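Local structure of probable amino acid aminotransferase (Mycobacterium tuberculosis, 6Q1S) at residues E47-R52 with V253-L258; I94-R99 with A104-V109. The protein is a probable amino acid aminotransferase of the class IV family, modelled with 4'-deoxy-4'-aminopyridoxal-5'-phosphate and 2-oxoglutaric acid bound. All coordinates share one frame; numbering follows the deposited sequence.

Contact 1 is buried, its centre about 6 Å from that of the chain, whereas contact 2 is only partly buried, its centre about 20 Å from that of the chain. Their nearest atoms stay about 7 Å apart, and they share no helix or strand. Contact 1 brings helix 46-59 together with the end of strand 249-254, some 200 residues later in the chain; just 73 Å² is buried between the segments, and polar side chains of both gather round a ligand phosphate, directly or through Ser-255. Contact 2 joins neighbouring strands of one hairpin, burying 453 Å² through backbone hydrogen bonds and apolar side chains, and its residues reach the second subunit instead of a ligand.

Contact 1 (E47-R52 with V253-L258); sequences EAHLQR and VSSMTL. With PMP (4'-deoxy-4'-aminopyridoxal-5'-phosphate), chain G; AKG (2-oxoglutaric acid), chain H.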
ATOM      1  N   GLU B  47      23.814   0.513  -9.108  1.00 28.18           N
ATOM      2  CA  GLU B  47      23.288  -0.341 -10.170  1.00 28.01           C
ATOM      3  C   GLU B  47      22.291  -1.363  -9.634  1.00 27.77           C
ATOM      4  O   GLU B  47      21.240  -1.590 -10.245  1.00 28.90           O
ATOM      5  CB  GLU B  47      24.433  -1.041 -10.901  1.00 29.02           C
ATOM      6  CG  GLU B  47      25.340  -0.096 -11.673  1.00 29.28           C
ATOM      7  CD  GLU B  47      24.562   0.828 -12.592  1.00 28.83           C
ATOM      8  OE1 GLU B  47      24.812   2.051 -12.565  1.00 28.89           O
ATOM      9  OE2 GLU B  47      23.688   0.332 -13.336  1.00 28.43           O
ATOM     10  N   ALA B  48      22.600  -1.991  -8.498  1.00 27.70           N
ATOM     11  CA  ALA B  48      21.692  -2.990  -7.946  1.00 27.31           C
ATOM     12  C   ALA B  48      20.356  -2.378  -7.551  1.00 26.52           C
ATOM     13  O   ALA B  48      19.322  -3.053  -7.606  1.00 26.07           O
ATOM     14  CB  ALA B  48      22.336  -3.683  -6.747  1.00 27.71           C
ATOM     15  N   HIS B  49      20.355  -1.108  -7.141  1.00 26.37           N
ATOM     16  CA  HIS B  49      19.099  -0.445  -6.813  1.00 25.66           C
ATOM     17  C   HIS B  49      18.352  -0.014  -8.070  1.00 25.26           C
ATOM     18  O   HIS B  49      17.118  -0.051  -8.103  1.00 24.66           O
ATOM     19  CB  HIS B  49      19.364   0.757  -5.904  1.00 25.69           C
ATOM     20  CG  HIS B  49      19.650   0.382  -4.482  1.00 25.89           C
ATOM     21  ND1 HIS B  49      20.919   0.100  -4.028  1.00 26.58           N
ATOM     22  CD2 HIS B  49      18.831   0.252  -3.412  1.00 25.52           C
ATOM     23  CE1 HIS B  49      20.870  -0.195  -2.741  1.00 26.62           C
ATOM     24  NE2 HIS B  49      19.614  -0.108  -2.343  1.00 25.99           N
ATOM     25  N   LEU B  50      19.080   0.394  -9.112  1.00 25.62           N
ATOM     26  CA  LEU B  50      18.437   0.741 -10.375  1.00 25.32           C
ATOM     27  C   LEU B  50      18.005  -0.493 -11.153  1.00 25.37           C
ATOM     28  O   LEU B  50      17.074  -0.414 -11.963  1.00 26.03           O
ATOM     29  CB  LEU B  50      19.370   1.596 -11.231  1.00 25.78           C
ATOM     30  CG  LEU B  50      19.742   2.981 -10.702  1.00 25.85           C
ATOM     31  CD1 LEU B  50      20.785   3.619 -11.604  1.00 26.43           C
ATOM     32  CD2 LEU B  50      18.516   3.873 -10.582  1.00 25.15           C
ATOM     33  N   GLN B  51      18.665  -1.631 -10.933  1.00 26.07           N
ATOM     34  CA  GLN B  51      18.213  -2.874 -11.550  1.00 26.34           C
ATOM     35  C   GLN B  51      16.889  -3.322 -10.948  1.00 25.06           C
ATOM     36  O   GLN B  51      15.961  -3.701 -11.672  1.00 24.73           O
ATOM     37  CB  GLN B  51      19.278  -3.958 -11.393  1.00 29.39           C
ATOM     38  CG  GLN B  51      20.409  -3.853 -12.402  1.00 34.78           C
ATOM     39  CD  GLN B  51      21.497  -4.884 -12.173  1.00 40.88           C
ATOM     40  OE1 GLN B  51      21.437  -5.668 -11.227  1.00 42.95           O
ATOM     41  NE2 GLN B  51      22.502  -4.885 -13.042  1.00 41.70           N
ATOM     42  N   ARG B  52      16.786  -3.290  -9.619  1.00 24.94           N
ATOM     43  CA  ARG B  52      15.526  -3.619  -8.967  1.00 24.37           C
ATOM     44  C   ARG B  52      14.461  -2.568  -9.255  1.00 23.76           C
ATOM     45  O   ARG B  52      13.276  -2.903  -9.371  1.00 23.29           O
ATOM     46  CB  ARG B  52      15.746  -3.764  -7.463  1.00 24.46           C
ATOM     47  CG  ARG B  52      14.509  -4.139  -6.676  1.00 24.08           C
ATOM     48  CD  ARG B  52      14.891  -4.583  -5.282  1.00 25.03           C
ATOM     49  NE  ARG B  52      15.082  -3.439  -4.397  1.00 25.21           N
ATOM     50  CZ  ARG B  52      15.576  -3.523  -3.166  1.00 25.35           C
ATOM     51  NH1 ARG B  52      15.924  -4.702  -2.671  1.00 25.85           N
ATOM     52  NH2 ARG B  52      15.719  -2.430  -2.429  1.00 24.93           N
ATOM     53  N   VAL B 253      18.577  -7.379   7.454  1.00 27.48           N
ATOM     54  CA  VAL B 253      19.492  -6.706   6.543  1.00 27.65           C
ATOM     55  C   VAL B 253      18.708  -5.805   5.600  1.00 27.00           C
ATOM     56  O   VAL B 253      17.664  -6.199   5.066  1.00 28.23           O
ATOM     57  CB  VAL B 253      20.326  -7.739   5.763  1.00 28.09           C
ATOM     58  CG1 VAL B 253      21.468  -7.068   5.042  1.00 28.44           C
ATOM     59  CG2 VAL B 253      20.846  -8.814   6.708  1.00 28.66           C
ATOM     60  N   SER B 254      19.224  -4.599   5.378  1.00 27.05           N
ATOM     61  CA  SER B 254      18.594  -3.626   4.496  1.00 26.51           C
ATOM     62  C   SER B 254      19.658  -2.627   4.059  1.00 26.84           C
ATOM     63  O   SER B 254      20.807  -2.680   4.505  1.00 27.48           O
ATOM     64  CB  SER B 254      17.409  -2.933   5.176  1.00 26.13           C
ATOM     65  OG  SER B 254      17.831  -2.149   6.278  1.00 28.25           O
ATOM     66  N   SER B 255      19.266  -1.704   3.179  1.00 26.45           N
ATOM     67  CA  SER B 255      20.242  -0.815   2.558  1.00 26.78           C
ATOM     68  C   SER B 255      20.717   0.278   3.511  1.00 27.05           C
ATOM     69  O   SER B 255      21.901   0.632   3.504  1.00 27.64           O
ATOM     70  CB  SER B 255      19.654  -0.191   1.294  1.00 26.29           C
ATOM     71  OG  SER B 255      19.450  -1.169   0.290  1.00 27.53           O
ATOM     72  N   MET B 256      19.824   0.814   4.341  1.00 26.67           N
ATOM     73  CA  MET B 256      20.192   1.912   5.230  1.00 26.93           C
ATOM     74  C   MET B 256      20.598   1.426   6.619  1.00 27.38           C
ATOM     75  O   MET B 256      21.609   1.879   7.165  1.00 27.97           O
ATOM     76  CB  MET B 256      19.038   2.916   5.329  1.00 26.32           C
ATOM     77  CG  MET B 256      19.298   4.072   6.278  1.00 29.26           C
ATOM     78  SD  MET B 256      18.048   5.369   6.162  1.00 31.89           S
ATOM     79  CE  MET B 256      16.668   4.592   6.994  1.00 31.48           C
ATOM     80  N   THR B 257      19.820   0.516   7.209  1.00 27.15           N
ATOM     81  CA  THR B 257      20.148  -0.017   8.526  1.00 27.59           C
ATOM     82  C   THR B 257      21.297  -1.018   8.477  1.00 28.51           C
ATOM     83  O   THR B 257      21.897  -1.308   9.518  1.00 30.99           O
ATOM     84  CB  THR B 257      18.908  -0.674   9.146  1.00 27.17           C
ATOM     85  OG1 THR B 257      17.767   0.169   8.939  1.00 26.53           O
ATOM     86  CG2 THR B 257      19.095  -0.884  10.643  1.00 27.59           C
ATOM     87  N   LEU B 258      21.620  -1.533   7.289  1.00 28.69           N
ATOM     88  CA  LEU B 258      22.680  -2.517   7.087  1.00 28.82           C
ATOM     89  C   LEU B 258      22.362  -3.829   7.793  1.00 29.18           C
ATOM     90  O   LEU B 258      21.725  -4.705   7.204  1.00 30.24           O
ATOM     91  CB  LEU B 258      24.037  -1.968   7.538  1.00 29.57           C
ATOM     92  CG  LEU B 258      24.536  -0.753   6.751  1.00 29.62           C
ATOM     93  CD1 LEU B 258      26.011  -0.521   7.014  1.00 30.48           C
ATOM     94  CD2 LEU B 258      24.272  -0.915   5.259  1.00 29.26           C
TER
HETATM   95  N1  PMP G 301      12.181  -6.337   2.381  1.00 23.88           N
HETATM   96  C2  PMP G 301      11.390  -5.238   2.361  1.00 23.40           C
HETATM   97  C2A PMP G 301       9.892  -5.387   2.417  1.00 22.89           C
HETATM   98  C3  PMP G 301      11.994  -3.884   2.283  1.00 23.42           C
HETATM   99  O3  PMP G 301      11.221  -2.764   2.261  1.00 22.97           O
HETATM  100  C4  PMP G 301      13.471  -3.798   2.231  1.00 23.99           C
HETATM  101  C4A PMP G 301      14.181  -2.468   2.152  1.00 26.07           C
HETATM  102  N4A PMP G 301      13.874  -1.676   3.355  1.00 26.70           N
HETATM  103  C5  PMP G 301      14.222  -5.076   2.261  1.00 24.48           C
HETATM  104  C6  PMP G 301      13.523  -6.278   2.333  1.00 24.39           C
HETATM  105  C5A PMP G 301      15.734  -5.069   2.208  1.00 27.03           C
HETATM  106  O4P PMP G 301      16.165  -4.583   0.938  1.00 28.54           O
HETATM  107  P   PMP G 301      17.548  -3.772   0.795  1.00 29.28           P
HETATM  108  O1P PMP G 301      17.465  -2.531   1.651  1.00 29.28           O
HETATM  109  O2P PMP G 301      18.681  -4.655   1.265  1.00 32.23           O
HETATM  110  O3P PMP G 301      17.752  -3.391  -0.650  1.00 27.02           O
HETATM  111  C1  AKG H 302      15.060   1.403   7.041  1.00 38.59           C
HETATM  112  O1  AKG H 302      14.772   1.282   8.251  1.00 38.84           O
HETATM  113  O2  AKG H 302      16.244   1.407   6.641  1.00 39.17           O
HETATM  114  C2  AKG H 302      13.982   1.540   6.065  1.00 37.11           C
HETATM  115  O5  AKG H 302      13.908   0.764   5.125  1.00 38.19           O
HETATM  116  C3  AKG H 302      12.957   2.639   6.225  1.00 34.28           C
HETATM  117  C4  AKG H 302      11.794   2.128   7.066  1.00 32.69           C
HETATM  118  C5  AKG H 302      11.428   3.149   8.117  1.00 31.45           C
HETATM  119  O3  AKG H 302      11.989   4.266   8.078  1.00 31.51           O
HETATM  120  O4  AKG H 302      10.586   2.838   8.987  1.00 29.79           O
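His-49 and Ser-255 reach for each other with matching first torsions: CG of the histidine (chi1 -76°) and OG of the serine (chi1 -67°) each lie beside their own backbone N, anti to the carbonyl carbon. The backbones stand well apart, the CA atoms of these two residues, the nearest pair, being 9.4 Å from each other, and the side chains bridge the distance. His-49 NE2 donates to Ser-255 OG at 2.8 Å with an N-H...O angle of 150°, and the oxygen sits at the ring edge, in the imidazole plane. Ser-255 OG in turn donates to O1P of PMP at 2.8 Å. The other ring nitrogen, ND1, is hydrogen-bonded to the carbonyl of Leu-45; together the two bonds hold the ring's rotation. The arrangement is a phosphate-binding site of a class IV aminotransferase: helix 46-59 supplies one part and the turn between the antiparallel strands 249-254 and 258-265 another. Arg-52, one helical turn after His-49, extends with CG anti to its own N and then bends at chi3, bringing its guanidinium edge-on to the phosphate. NH2 bonds O3P at 2.9 Å and NH1 reaches the same oxygen more weakly at 3.0 Å, while NE is salt-bridged to Glu-34 and NH1 also bonds Arg-216 O. Thr-218 adds a further hydrogen bond to PMP. Past Ser-255 the turn serves the second ligand: Thr-257 OG1 donates to AKG O2 at 3.0 Å, and Met-256, its chain bent at the thioether, lays CE against the same carboxylate. Across the turn's mouth, Ser-254 N bonds Leu-258 O at 3.1 Å; the return bond is weak.

Contact 2 (I94-R99 with A104-V109); sequences IYSRGR and APTAYV
Ile-94 O is approached by two groups of the opposite strand: Tyr-108 N donates to it at 2.9 Å, in the carbonyl plane, and Ala-107 CA makes a CA-H...O contact at 3.2 Å. Ile-94 N returns a bond to Tyr-108 O, also 2.9 Å, completing an antiparallel hydrogen-bonded pair. With Tyr-108 CG between its own N and carbonyl carbon, chi1 62° sets the ring beside the Ile-94 side chain across the strands, so that Ile-94 CB lies over one ring face, offset toward the rim, 3.8 Å from the centroid and 20° off the normal, a CH-pi contact. Strands 89-96 and 106-113 form a beta hairpin within an antiparallel sheet, and the dimer partner meets this face: Tyr-108 OH is hydrogen-bonded to Ala-21 O of the second subunit. On the other face, Tyr-95 runs alongside Pro-105, with CD1 3.7 Å from Ala-107 CB and CE1 3.9 Å from Pro-105 CB. Toward the hairpin's loop, Ser-96 OG accepts an almost straight bond from Gly-98 N at 3.0 Å, an ST turn. Asp-23 ties the two strands together there, its carboxylate hydrogen-bonded to both Ser-96 OG and Thr-106 OG1.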
ATOM      1  N   ILE B  94      12.159   8.254  -5.938  1.00 21.96           N
ATOM      2  CA  ILE B  94      10.702   8.184  -5.975  1.00 21.34           C
ATOM      3  C   ILE B  94      10.259   8.180  -7.431  1.00 21.13           C
ATOM      4  O   ILE B  94      10.575   9.105  -8.187  1.00 21.25           O
ATOM      5  CB  ILE B  94      10.059   9.347  -5.206  1.00 21.10           C
ATOM      6  CG1 ILE B  94      10.675   9.469  -3.811  1.00 21.42           C
ATOM      7  CG2 ILE B  94       8.551   9.150  -5.117  1.00 20.51           C
ATOM      8  CD1 ILE B  94      10.398   8.283  -2.914  1.00 21.37           C
ATOM      9  N   TYR B  95       9.526   7.139  -7.825  1.00 20.86           N
ATOM     10  CA  TYR B  95       9.088   6.947  -9.207  1.00 20.69           C
ATOM     11  C   TYR B  95       7.605   6.592  -9.171  1.00 20.14           C
ATOM     12  O   TYR B  95       7.240   5.449  -8.882  1.00 20.06           O
ATOM     13  CB  TYR B  95       9.915   5.867  -9.897  1.00 21.08           C
ATOM     14  CG  TYR B  95       9.671   5.734 -11.384  1.00 21.04           C
ATOM     15  CD1 TYR B  95       9.475   6.854 -12.180  1.00 20.95           C
ATOM     16  CD2 TYR B  95       9.668   4.487 -11.995  1.00 21.14           C
ATOM     17  CE1 TYR B  95       9.258   6.732 -13.542  1.00 20.95           C
ATOM     18  CE2 TYR B  95       9.457   4.355 -13.354  1.00 21.15           C
ATOM     19  CZ  TYR B  95       9.252   5.478 -14.123  1.00 21.06           C
ATOM     20  OH  TYR B  95       9.041   5.349 -15.479  1.00 22.07           O
ATOM     21  N   SER B  96       6.756   7.569  -9.473  1.00 21.61           N
ATOM     22  CA  SER B  96       5.314   7.413  -9.398  1.00 22.95           C
ATOM     23  C   SER B  96       4.695   7.452 -10.787  1.00 23.29           C
ATOM     24  O   SER B  96       5.313   7.905 -11.754  1.00 25.06           O
ATOM     25  CB  SER B  96       4.694   8.514  -8.533  1.00 21.43           C
ATOM     26  OG  SER B  96       3.417   8.885  -9.019  1.00 20.64           O
ATOM     27  N   ARG B  97       3.450   6.978 -10.869  1.00 21.60           N
ATOM     28  CA  ARG B  97       2.737   6.954 -12.140  1.00 21.62           C
ATOM     29  C   ARG B  97       2.385   8.349 -12.643  1.00 22.53           C
ATOM     30  O   ARG B  97       2.017   8.490 -13.815  1.00 25.98           O
ATOM     31  CB  ARG B  97       1.471   6.101 -12.015  1.00 18.92           C
ATOM     32  CG  ARG B  97       0.962   5.550 -13.342  1.00 19.24           C
ATOM     33  CD  ARG B  97      -0.108   4.488 -13.136  1.00 18.36           C
ATOM     34  NE  ARG B  97       0.347   3.411 -12.262  1.00 18.27           N
ATOM     35  CZ  ARG B  97       1.000   2.331 -12.682  1.00 19.24           C
ATOM     36  NH1 ARG B  97       1.275   2.175 -13.971  1.00 19.10           N
ATOM     37  NH2 ARG B  97       1.376   1.404 -11.815  1.00 21.15           N
ATOM     38  N   GLY B  98       2.489   9.370 -11.805  1.00 19.50           N
ATOM     39  CA  GLY B  98       2.186  10.722 -12.225  1.00 18.33           C
ATOM     40  C   GLY B  98       0.819  11.180 -11.768  1.00 18.65           C
ATOM     41  O   GLY B  98       0.161  10.574 -10.917  1.00 20.49           O
ATOM     42  N   ARG B  99       0.397  12.301 -12.347  1.00 18.46           N
ATOM     43  CA  ARG B  99      -0.890  12.883 -12.008  1.00 19.50           C
ATOM     44  C   ARG B  99      -2.019  12.054 -12.615  1.00 21.12           C
ATOM     45  O   ARG B  99      -1.844  11.374 -13.629  1.00 23.37           O
ATOM     46  CB  ARG B  99      -0.954  14.328 -12.506  1.00 19.35           C
ATOM     47  CG  ARG B  99      -0.047  15.261 -11.718  1.00 20.98           C
ATOM     48  CD  ARG B  99      -0.096  16.701 -12.207  1.00 22.95           C
ATOM     49  NE  ARG B  99      -1.375  17.347 -11.930  1.00 26.06           N
ATOM     50  CZ  ARG B  99      -1.653  18.609 -12.240  1.00 28.98           C
ATOM     51  NH1 ARG B  99      -0.737  19.361 -12.833  1.00 31.06           N
ATOM     52  NH2 ARG B  99      -2.840  19.125 -11.948  1.00 29.58           N
ATOM     53  N   ALA B 104       2.887  11.858 -18.165  1.00 36.15           N
ATOM     54  CA  ALA B 104       4.259  11.830 -17.678  1.00 30.95           C
ATOM     55  C   ALA B 104       4.301  11.288 -16.254  1.00 26.85           C
ATOM     56  O   ALA B 104       3.564  11.774 -15.389  1.00 26.41           O
ATOM     57  CB  ALA B 104       4.871  13.228 -17.728  1.00 32.12           C
ATOM     58  N   PRO B 105       5.128  10.285 -15.974  1.00 23.17           N
ATOM     59  CA  PRO B 105       5.261   9.802 -14.599  1.00 22.11           C
ATOM     60  C   PRO B 105       6.111  10.739 -13.756  1.00 22.15           C
ATOM     61  O   PRO B 105       6.968  11.467 -14.259  1.00 24.47           O
ATOM     62  CB  PRO B 105       5.943   8.439 -14.773  1.00 21.70           C
ATOM     63  CG  PRO B 105       6.712   8.569 -16.035  1.00 20.09           C
ATOM     64  CD  PRO B 105       5.902   9.473 -16.928  1.00 21.43           C
ATOM     65  N   THR B 106       5.863  10.705 -12.449  1.00 20.59           N
ATOM     66  CA  THR B 106       6.607  11.517 -11.496  1.00 19.72           C
ATOM     67  C   THR B 106       7.872  10.777 -11.079  1.00 20.19           C
ATOM     68  O   THR B 106       7.824   9.587 -10.755  1.00 20.17           O
ATOM     69  CB  THR B 106       5.751  11.836 -10.269  1.00 19.38           C
ATOM     70  OG1 THR B 106       4.516  12.434 -10.685  1.00 18.95           O
ATOM     71  CG2 THR B 106       6.484  12.797  -9.345  1.00 19.66           C
ATOM     72  N   ALA B 107       9.003  11.480 -11.107  1.00 20.65           N
ATOM     73  CA  ALA B 107      10.290  10.867 -10.806  1.00 21.16           C
ATOM     74  C   ALA B 107      11.223  11.911 -10.214  1.00 21.56           C
ATOM     75  O   ALA B 107      11.435  12.963 -10.823  1.00 21.71           O
ATOM     76  CB  ALA B 107      10.908  10.256 -12.066  1.00 21.47           C
ATOM     77  N   TYR B 108      11.772  11.629  -9.034  1.00 21.78           N
ATOM     78  CA  TYR B 108      12.748  12.531  -8.436  1.00 22.24           C
ATOM     79  C   TYR B 108      13.619  11.757  -7.455  1.00 23.01           C
ATOM     80  O   TYR B 108      13.336  10.608  -7.105  1.00 23.28           O
ATOM     81  CB  TYR B 108      12.076  13.729  -7.753  1.00 22.80           C
ATOM     82  CG  TYR B 108      11.162  13.390  -6.597  1.00 21.60           C
ATOM     83  CD1 TYR B 108       9.817  13.114  -6.806  1.00 21.01           C
ATOM     84  CD2 TYR B 108      11.639  13.373  -5.293  1.00 21.86           C
ATOM     85  CE1 TYR B 108       8.977  12.815  -5.750  1.00 20.70           C
ATOM     86  CE2 TYR B 108      10.806  13.075  -4.233  1.00 21.54           C
ATOM     87  CZ  TYR B 108       9.476  12.798  -4.467  1.00 20.96           C
ATOM     88  OH  TYR B 108       8.646  12.505  -3.411  1.00 20.69           O
ATOM     89  N   VAL B 109      14.689  12.416  -7.016  1.00 23.49           N
ATOM     90  CA  VAL B 109      15.667  11.854  -6.094  1.00 23.62           C
ATOM     91  C   VAL B 109      15.705  12.726  -4.848  1.00 25.45           C
ATOM     92  O   VAL B 109      15.695  13.958  -4.941  1.00 26.35           O
ATOM     93  CB  VAL B 109      17.061  11.767  -6.752  1.00 24.30           C
ATOM     94  CG1 VAL B 109      18.148  11.550  -5.709  1.00 24.87           C
ATOM     95  CG2 VAL B 109      17.086  10.664  -7.792  1.00 24.27           C
TER